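Local atomic coordinates of aminoglycoside N(3)-acetyltransferase, AAC(3)-IVa (Escherichia coli, PDB entry 6MN3), a protein that transfers an acetyl group from acetyl-CoA to the 3-amino group of 2-deoxystreptamine antibiotics, and so probably confers resistance to gentamicin, kanamycin, tobramycin, neomycin and apramycin. Residues 59-64 with 106-111; 70-75 with 171-176; 113-118 with 135-140. One frame throughout, in Å; residues are numbered along the deposited sequence.

In the fold
Interaction 1 is the core contact: two neighbouring antiparallel strands of the central mixed sheet, joined by backbone hydrogen bonds and apolar side chains. Interaction 3 adjoins it, since strand 106-109 is followed in the chain by helix 113-117. The centres of interactions 1 and 3 lie about 9 Å apart, and Ile116 CD1 packs on Val61 CG2 at 3.7 Å. Interaction 3 is partly buried, with aliphatic contacts inside and amide and carboxylate groups at its margin. Interaction 2 lies at the surface, about 21 Å from interaction 1 between centres, and ties a long loop to the separate two-stranded sheet through a histidine-aspartate bond. Phe73 leads back from it to interaction 1, its CZ 3.8 Å from Ser64 O.

Interaction 1 (59-64 with 106-111); sequences TLVMPS and FAAAGP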
loop_
_atom_site.group_PDB
_atom_site.type_symbol
_atom_site.label_atom_id
_atom_site.label_comp_id
_atom_site.label_asym_id
_atom_site.label_seq_id
_atom_site.Cartn_x
_atom_site.Cartn_y
_atom_site.Cartn_z
ATOM N N THR A 59 9.522 11.057 4.903
ATOM C CA THR A 59 8.763 11.072 3.661
ATOM C C THR A 59 7.567 10.145 3.795
ATOM O O THR A 59 7.721 8.977 4.169
ATOM C CB THR A 59 9.632 10.653 2.474
ATOM O OG1 THR A 59 10.731 11.562 2.349
ATOM C CG2 THR A 59 8.816 10.671 1.188
ATOM N N LEU A 60 6.382 10.668 3.495
ATOM C CA LEU A 60 5.130 9.931 3.606
ATOM C C LEU A 60 4.673 9.494 2.223
ATOM O O LEU A 60 4.608 10.312 1.302
ATOM C CB LEU A 60 4.056 10.795 4.267
ATOM C CG LEU A 60 2.629 10.254 4.272
ATOM C CD1 LEU A 60 2.550 8.973 5.089
ATOM C CD2 LEU A 60 1.674 11.309 4.813
ATOM N N VAL A 61 4.358 8.207 2.078
ATOM C CA VAL A 61 3.957 7.637 0.799
ATOM C C VAL A 61 2.612 6.943 0.963
ATOM O O VAL A 61 2.360 6.285 1.977
ATOM C CB VAL A 61 5.009 6.649 0.253
ATOM C CG1 VAL A 61 4.732 6.344 -1.208
ATOM C CG2 VAL A 61 6.413 7.210 0.427
ATOM N N MET A 62 1.752 7.087 -0.041
ATOM C CA MET A 62 0.439 6.462 -0.062
ATOM C C MET A 62 0.127 5.972 -1.466
ATOM O O MET A 62 0.566 6.577 -2.452
ATOM C CB MET A 62 -0.666 7.430 0.384
ATOM C CG MET A 62 -0.581 7.860 1.827
ATOM S SD MET A 62 -2.013 8.848 2.266
ATOM C CE MET A 62 -1.417 9.671 3.739
ATOM N N PRO A 63 -0.628 4.882 -1.588
ATOM C CA PRO A 63 -1.130 4.488 -2.908
ATOM C C PRO A 63 -2.056 5.561 -3.458
ATOM O O PRO A 63 -2.710 6.292 -2.709
ATOM C CB PRO A 63 -1.881 3.181 -2.629
ATOM C CG PRO A 63 -2.217 3.238 -1.177
ATOM C CD PRO A 63 -1.079 3.967 -0.527
ATOM N N SER A 64 -2.104 5.659 -4.786
ATOM C CA SER A 64 -2.842 6.744 -5.417
ATOM C C SER A 64 -3.229 6.410 -6.851
ATOM O O SER A 64 -3.155 7.273 -7.731
ATOM C CB SER A 64 -2.008 8.029 -5.383
ATOM O OG SER A 64 -2.809 9.171 -5.623
ATOM N N PHE A 106 1.469 6.295 -7.087
ATOM C CA PHE A 106 1.557 6.545 -5.658
ATOM C C PHE A 106 1.694 8.047 -5.436
ATOM O O PHE A 106 1.911 8.820 -6.373
ATOM C CB PHE A 106 2.748 5.806 -5.033
ATOM C CG PHE A 106 2.485 4.354 -4.744
ATOM C CD1 PHE A 106 2.379 3.903 -3.439
ATOM C CD2 PHE A 106 2.359 3.437 -5.775
ATOM C CE1 PHE A 106 2.144 2.568 -3.167
ATOM C CE2 PHE A 106 2.122 2.100 -5.509
ATOM C CZ PHE A 106 2.015 1.665 -4.204
ATOM N N ALA A 107 1.564 8.461 -4.182
ATOM C CA ALA A 107 1.767 9.851 -3.799
ATOM C C ALA A 107 2.773 9.907 -2.663
ATOM O O ALA A 107 2.739 9.073 -1.754
ATOM C CB ALA A 107 0.453 10.519 -3.380
ATOM N N ALA A 108 3.672 10.886 -2.718
ATOM C CA ALA A 108 4.735 10.984 -1.730
ATOM C C ALA A 108 5.046 12.446 -1.446
ATOM O O ALA A 108 5.054 13.278 -2.357
ATOM C CB ALA A 108 5.996 10.250 -2.199
ATOM N N ALA A 109 5.299 12.748 -0.173
ATOM C CA ALA A 109 5.650 14.094 0.268
ATOM C C ALA A 109 6.773 13.990 1.285
ATOM O O ALA A 109 6.624 13.314 2.307
ATOM C CB ALA A 109 4.441 14.817 0.870
ATOM N N GLY A 110 7.890 14.658 1.006
ATOM C CA GLY A 110 9.056 14.595 1.853
ATOM C C GLY A 110 10.333 14.659 1.041
ATOM O O GLY A 110 10.306 14.706 -0.193
ATOM N N PRO A 111 11.486 14.656 1.718
ATOM C CA PRO A 111 12.765 14.756 0.995
ATOM C C PRO A 111 13.044 13.582 0.075
ATOM O O PRO A 111 13.975 13.667 -0.734
ATOM C CB PRO A 111 13.806 14.834 2.123
ATOM C CG PRO A 111 13.033 15.192 3.357
ATOM C CD PRO A 111 11.677 14.591 3.176
#
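Phe106 turns one ring face to Pro63 near the end of the antiparallel pair formed by strands 59-63 and 106-109. Pro63 CA stands over that face, 4.0 Å from the ring centroid, in a CH-pi contact. CG of Phe106 is anti to the carbonyl carbon (chi1 -81°); beyond it, CD1 also meets Val61 CG1 at 4.1 Å, and the two side chains cross at about a right angle. The other branch of Val61, CG2, rests on Ala108 CB at 4.0 Å within a non-hydrogen-bonded pair. Leu60 and Met62 project from the other face of the sheet with Ala109 and Ala107, their partners in two hydrogen-bonded pairs, and Phe91 of helix 86-91 touches all four side chains. Four backbone bonds join these pairs, from Ala107 N to Met62 O at 2.7 Å to Leu60 N to Ala109 O at 2.9 Å. At the Thr59 end, OG1 passes Pro111 CD at 3.3 Å and accepts a hydrogen bond from Gln112 N. Gly110 has backbone angles that by themselves call for glycine, and a beta carbon there would also clash with Thr59 CA. The chemistry is thus divided: predominantly apolar side chains clothe both faces of the sheet, while the four interstrand bonds satisfy the buried amides and carbonyls of Leu60, Met62, Ala107 and Ala109.

Interaction 2 (70-75 with 171-176); sequences DEPFDP and HCTILQ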
loop_
_atom_site.group_PDB
_atom_site.type_symbol
_atom_site.label_atom_id
_atom_site.label_comp_id
_atom_site.label_asym_id
_atom_site.label_seq_id
_atom_site.Cartn_x
_atom_site.Cartn_y
_atom_site.Cartn_z
ATOM N N ASP A 70 -9.741 1.934 -18.667
ATOM C CA ASP A 70 -10.097 2.526 -19.950
ATOM C C ASP A 70 -9.799 4.016 -20.028
ATOM O O ASP A 70 -9.851 4.584 -21.125
ATOM C CB ASP A 70 -11.586 2.295 -20.243
ATOM C CG ASP A 70 -11.988 0.840 -20.110
ATOM O OD1 ASP A 70 -11.154 -0.040 -20.406
ATOM O OD2 ASP A 70 -13.142 0.577 -19.706
ATOM N N GLU A 71 -9.489 4.660 -18.905
ATOM C CA GLU A 71 -9.250 6.090 -18.868
ATOM C C GLU A 71 -7.769 6.384 -18.664
ATOM O O GLU A 71 -7.117 5.735 -17.839
ATOM C CB GLU A 71 -10.055 6.745 -17.739
ATOM C CG GLU A 71 -10.150 8.258 -17.824
ATOM C CD GLU A 71 -11.111 8.835 -16.804
ATOM O OE1 GLU A 71 -12.318 8.928 -17.110
ATOM O OE2 GLU A 71 -10.661 9.189 -15.694
ATOM N N PRO A 72 -7.211 7.339 -19.403
ATOM C CA PRO A 72 -5.828 7.751 -19.143
ATOM C C PRO A 72 -5.703 8.423 -17.786
ATOM O O PRO A 72 -6.657 9.003 -17.260
ATOM C CB PRO A 72 -5.526 8.730 -20.284
ATOM C CG PRO A 72 -6.867 9.215 -20.732
ATOM C CD PRO A 72 -7.798 8.055 -20.548
ATOM N N PHE A 73 -4.506 8.336 -17.216
ATOM C CA PHE A 73 -4.237 8.849 -15.881
ATOM C C PHE A 73 -3.523 10.191 -15.960
ATOM O O PHE A 73 -2.600 10.370 -16.761
ATOM C CB PHE A 73 -3.392 7.857 -15.081
ATOM C CG PHE A 73 -3.142 8.279 -13.663
ATOM C CD1 PHE A 73 -1.988 8.964 -13.321
ATOM C CD2 PHE A 73 -4.063 7.991 -12.671
ATOM C CE1 PHE A 73 -1.760 9.353 -12.017
ATOM C CE2 PHE A 73 -3.840 8.378 -11.365
ATOM C CZ PHE A 73 -2.687 9.061 -11.038
ATOM N N ASP A 74 -3.953 11.131 -15.119
ATOM C CA ASP A 74 -3.317 12.441 -15.012
ATOM C C ASP A 74 -3.015 12.700 -13.542
ATOM O O ASP A 74 -3.947 12.702 -12.713
ATOM C CB ASP A 74 -4.203 13.549 -15.588
ATOM C CG ASP A 74 -3.680 14.938 -15.264
ATOM O OD1 ASP A 74 -2.479 15.191 -15.490
ATOM O OD2 ASP A 74 -4.468 15.775 -14.780
ATOM N N PRO A 75 -1.754 12.934 -13.170
ATOM C CA PRO A 75 -1.430 13.132 -11.747
ATOM C C PRO A 75 -2.083 14.355 -11.129
ATOM O O PRO A 75 -2.076 14.476 -9.896
ATOM C CB PRO A 75 0.101 13.266 -11.748
ATOM C CG PRO A 75 0.547 12.695 -13.061
ATOM C CD PRO A 75 -0.558 12.984 -14.025
ATOM N N HIS A 171 -5.074 -4.792 -18.240
ATOM C CA HIS A 171 -4.763 -3.768 -19.228
ATOM C C HIS A 171 -4.948 -2.393 -18.606
ATOM O O HIS A 171 -5.526 -2.245 -17.528
ATOM C CB HIS A 171 -5.626 -3.924 -20.486
ATOM C CG HIS A 171 -7.047 -3.484 -20.307
ATOM N ND1 HIS A 171 -8.042 -4.336 -19.882
ATOM C CD2 HIS A 171 -7.638 -2.281 -20.502
ATOM C CE1 HIS A 171 -9.185 -3.679 -19.819
ATOM N NE2 HIS A 171 -8.968 -2.429 -20.190
ATOM N N CYS A 172 -4.439 -1.383 -19.312
ATOM C CA CYS A 172 -4.570 0.009 -18.910
ATOM C C CYS A 172 -4.484 0.877 -20.161
ATOM O O CYS A 172 -4.317 0.376 -21.277
ATOM C CB CYS A 172 -3.505 0.392 -17.876
ATOM S SG CYS A 172 -1.820 0.477 -18.526
ATOM N N THR A 173 -4.595 2.190 -19.968
ATOM C CA THR A 173 -4.618 3.139 -21.073
ATOM C C THR A 173 -3.600 4.241 -20.824
ATOM O O THR A 173 -3.594 4.855 -19.753
ATOM C CB THR A 173 -6.017 3.742 -21.254
ATOM O OG1 THR A 173 -6.879 2.773 -21.863
ATOM C CG2 THR A 173 -5.958 4.983 -22.133
ATOM N N ILE A 174 -2.745 4.488 -21.816
ATOM C CA ILE A 174 -1.775 5.573 -21.779
ATOM C C ILE A 174 -1.882 6.358 -23.081
ATOM O O ILE A 174 -2.203 5.806 -24.138
ATOM C CB ILE A 174 -0.333 5.054 -21.555
ATOM C CG1 ILE A 174 0.611 6.203 -21.184
ATOM C CG2 ILE A 174 0.176 4.302 -22.778
ATOM C CD1 ILE A 174 0.716 6.451 -19.693
ATOM N N LEU A 175 -1.627 7.663 -22.995
ATOM C CA LEU A 175 -1.774 8.560 -24.134
ATOM C C LEU A 175 -0.455 8.668 -24.889
ATOM O O LEU A 175 0.599 8.902 -24.288
ATOM C CB LEU A 175 -2.240 9.943 -23.671
ATOM C CG LEU A 175 -2.684 10.983 -24.710
ATOM C CD1 LEU A 175 -1.515 11.838 -25.189
ATOM C CD2 LEU A 175 -3.392 10.326 -25.891
ATOM N N GLN A 176 -0.519 8.498 -26.207
ATOM C CA GLN A 176 0.653 8.638 -27.061
ATOM C C GLN A 176 0.319 9.455 -28.304
ATOM O O GLN A 176 -0.837 9.817 -28.529
ATOM C CB GLN A 176 1.198 7.266 -27.462
ATOM C CG GLN A 176 1.936 6.544 -26.348
ATOM C CD GLN A 176 3.111 5.731 -26.861
ATOM O OE1 GLN A 176 3.117 5.286 -28.008
ATOM N NE2 GLN A 176 4.111 5.537 -26.010
#
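A nearly straight histidine-carboxylate hydrogen bond at the protein surface distinguishes this contact: His171 NE2 donates to Asp70 OD1 at 3.2 Å, with an angle of 177° at the hydrogen. The oxygen lies in the imidazole plane at the ring edge and is met nearly along its own C-O axis. Carboxylate and ring are turned only 17° against each other, almost coplanar, although the two side chains cross obliquely. His171 CG occupies the crowded position between the backbone N and the carbonyl carbon (chi1 75°), and the ring beyond it reaches Asp70 with its NE2 edge. The carboxylate would be expected to favour a proton on NE2 and perhaps a charged imidazolium.

Thr173 makes the second part of the contact, its side chain starting out toward the loop. Its methyl CG2 packs beside Pro72 CD at 3.9 Å, the two side chains lying alongside and pointing the same way, and CG2 also meets Pro72 N at 3.8 Å. On the backbone, Pro72 CA comes within 3.7 Å of Thr173 O. Thr173 OG1 is 3.6 Å from Asp70 O, but its hydrogen bond is made to Asp69 O, so the threonine fastens the loop through the residue just before 70-75.

Residues 70-75 belong to the long irregular connection between strand 59-63 and helix 86-91. Phe73 leads away from the contact and packs on Ser66, Ser78 and Ala105. Residues 171-174 form the end of strand 168-174, which pairs with strand 181-187: Cys172 bonds to Val183 through the backbone, and His171 touches Arg182 and Asp184. The contact thereby docks the loop onto this separate two-stranded antiparallel sheet.

Interaction 3 (113-118 with 135-140); sequences AEQIIS and VHELDG
Ile116 and Leu138 provide the apolar part of the contact, together with Val135. The two branches of Ile116 divide the work: CG1 meets Leu138 CD1 at 3.9 Å, while CG2 rests on Val135 CG2 at 4.0 Å, both pairs of side chains crossing at a slant.

The polar groups gather at the margin. CG of Gln115 is anti to its backbone N (chi1 -159°), and the chain extends beyond it toward the other segment, bringing NE2 to 3.2 Å from Glu137 OE2. Amide and carboxylate planes are 62° apart there. The amide end also lies against a methyl group, NE2 being 3.4 Å from Leu138 CD1; Gln115 and Leu138 reach toward each other tip to tip. The opposite end of the same amide, OE1, has a weak hydrogen bond from Gln112 NE2.

Backbone bonds fix the shape of 135-140. A Schellman motif ends the helix, with Gly140 N bonding to Val135 O at 2.9 Å and Asp139 N to His136 O at 3.2 Å; Asp139, at positive phi, is its C-prime residue. Asp139 forms a salt bridge with Arg222, and Arg224 donates to the carbonyl oxygens of His136 and Glu137.

Helix 113-117 lies against the central sheet, Ile117 and Ala113 touching strand 106-109 and Ile116 touching strand 59-63. Ile116 therefore joins the sheet to the end of helix 131-137, just before strand 141-145 begins.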
loop_
_atom_site.group_PDB
_atom_site.type_symbol
_atom_site.label_atom_id
_atom_site.label_comp_id
_atom_site.label_asym_id
_atom_site.label_seq_id
_atom_site.Cartn_x
_atom_site.Cartn_y
_atom_site.Cartn_z
ATOM N N ALA A 113 10.444 12.023 -1.800
ATOM C CA ALA A 113 9.278 11.814 -2.655
ATOM C C ALA A 113 9.676 11.627 -4.112
ATOM O O ALA A 113 9.112 10.779 -4.812
ATOM C CB ALA A 113 8.314 12.990 -2.515
ATOM N N GLU A 114 10.640 12.414 -4.583
ATOM C CA GLU A 114 11.070 12.329 -5.973
ATOM C C GLU A 114 11.611 10.940 -6.307
ATOM O O GLU A 114 11.349 10.408 -7.391
ATOM C CB GLU A 114 12.121 13.411 -6.256
ATOM C CG GLU A 114 13.444 13.294 -5.467
ATOM C CD GLU A 114 13.276 13.237 -3.946
ATOM O OE1 GLU A 114 12.237 13.701 -3.431
ATOM O OE2 GLU A 114 14.177 12.695 -3.269
ATOM N N GLN A 115 12.363 10.331 -5.387
ATOM C CA GLN A 115 12.987 9.043 -5.679
ATOM C C GLN A 115 11.958 7.919 -5.707
ATOM O O GLN A 115 12.077 6.978 -6.499
ATOM C CB GLN A 115 14.080 8.753 -4.651
ATOM C CG GLN A 115 15.110 7.734 -5.099
ATOM C CD GLN A 115 15.817 7.092 -3.925
ATOM O OE1 GLN A 115 16.401 7.782 -3.088
ATOM N NE2 GLN A 115 15.756 5.768 -3.847
ATOM N N ILE A 116 10.941 8.005 -4.849
ATOM C CA ILE A 116 9.900 6.986 -4.794
ATOM C C ILE A 116 8.913 7.113 -5.950
ATOM O O ILE A 116 8.292 6.118 -6.344
ATOM C CB ILE A 116 9.205 7.076 -3.423
ATOM C CG1 ILE A 116 10.201 6.734 -2.311
ATOM C CG2 ILE A 116 7.986 6.164 -3.340
ATOM C CD1 ILE A 116 9.872 7.362 -0.976
ATOM N N ILE A 117 8.790 8.301 -6.540
ATOM C CA ILE A 117 7.765 8.571 -7.542
ATOM C C ILE A 117 8.303 8.547 -8.977
ATOM O O ILE A 117 7.520 8.326 -9.915
ATOM C CB ILE A 117 7.093 9.926 -7.218
ATOM C CG1 ILE A 117 6.253 9.803 -5.944
ATOM C CG2 ILE A 117 6.250 10.451 -8.364
ATOM C CD1 ILE A 117 5.172 8.751 -6.025
ATOM N N SER A 118 9.618 8.682 -9.166
ATOM C CA SER A 118 10.191 9.030 -10.465
ATOM C C SER A 118 9.895 8.027 -11.581
ATOM O O SER A 118 9.946 8.407 -12.757
ATOM C CB SER A 118 11.705 9.183 -10.327
ATOM O OG SER A 118 12.329 7.920 -10.164
ATOM N N VAL A 135 10.304 2.168 -1.905
ATOM C CA VAL A 135 10.179 2.198 -0.451
ATOM C C VAL A 135 10.985 1.065 0.173
ATOM O O VAL A 135 11.643 1.243 1.206
ATOM C CB VAL A 135 8.694 2.133 -0.047
ATOM C CG1 VAL A 135 8.550 1.856 1.445
ATOM C CG2 VAL A 135 7.977 3.424 -0.429
ATOM N N HIS A 136 10.959 -0.113 -0.454
ATOM C CA HIS A 136 11.685 -1.261 0.079
ATOM C C HIS A 136 13.190 -1.024 0.062
ATOM O O HIS A 136 13.891 -1.375 1.019
ATOM C CB HIS A 136 11.324 -2.514 -0.721
ATOM C CG HIS A 136 12.104 -3.731 -0.332
ATOM N ND1 HIS A 136 13.273 -4.099 -0.962
ATOM C CD2 HIS A 136 11.877 -4.669 0.618
ATOM C CE1 HIS A 136 13.736 -5.209 -0.415
ATOM N NE2 HIS A 136 12.908 -5.576 0.545
ATOM N N GLU A 137 13.707 -0.420 -1.009
ATOM C CA GLU A 137 15.143 -0.182 -1.089
ATOM C C GLU A 137 15.597 0.951 -0.177
ATOM O O GLU A 137 16.791 1.042 0.128
ATOM C CB GLU A 137 15.550 0.095 -2.539
ATOM C CG GLU A 137 15.773 1.557 -2.881
ATOM C CD GLU A 137 16.291 1.749 -4.297
ATOM O OE1 GLU A 137 17.005 0.853 -4.799
ATOM O OE2 GLU A 137 15.981 2.793 -4.909
ATOM N N LEU A 138 14.679 1.804 0.275
ATOM C CA LEU A 138 14.998 2.867 1.216
ATOM C C LEU A 138 14.705 2.474 2.660
ATOM O O LEU A 138 14.665 3.347 3.532
ATOM C CB LEU A 138 14.238 4.143 0.849
ATOM C CG LEU A 138 14.811 4.927 -0.334
ATOM C CD1 LEU A 138 13.705 5.623 -1.106
ATOM C CD2 LEU A 138 15.850 5.932 0.133
ATOM N N ASP A 139 14.496 1.181 2.922
ATOM C CA ASP A 139 14.262 0.663 4.272
ATOM C C ASP A 139 13.015 1.278 4.903
ATOM O O ASP A 139 12.979 1.576 6.099
ATOM C CB ASP A 139 15.487 0.873 5.166
ATOM C CG ASP A 139 15.581 -0.157 6.273
ATOM O OD1 ASP A 139 14.852 -1.168 6.207
ATOM O OD2 ASP A 139 16.385 0.043 7.208
ATOM N N GLY A 140 11.976 1.453 4.098
ATOM C CA GLY A 140 10.769 2.090 4.577
ATOM C C GLY A 140 9.963 1.211 5.515
ATOM O O GLY A 140 10.174 0.004 5.649
#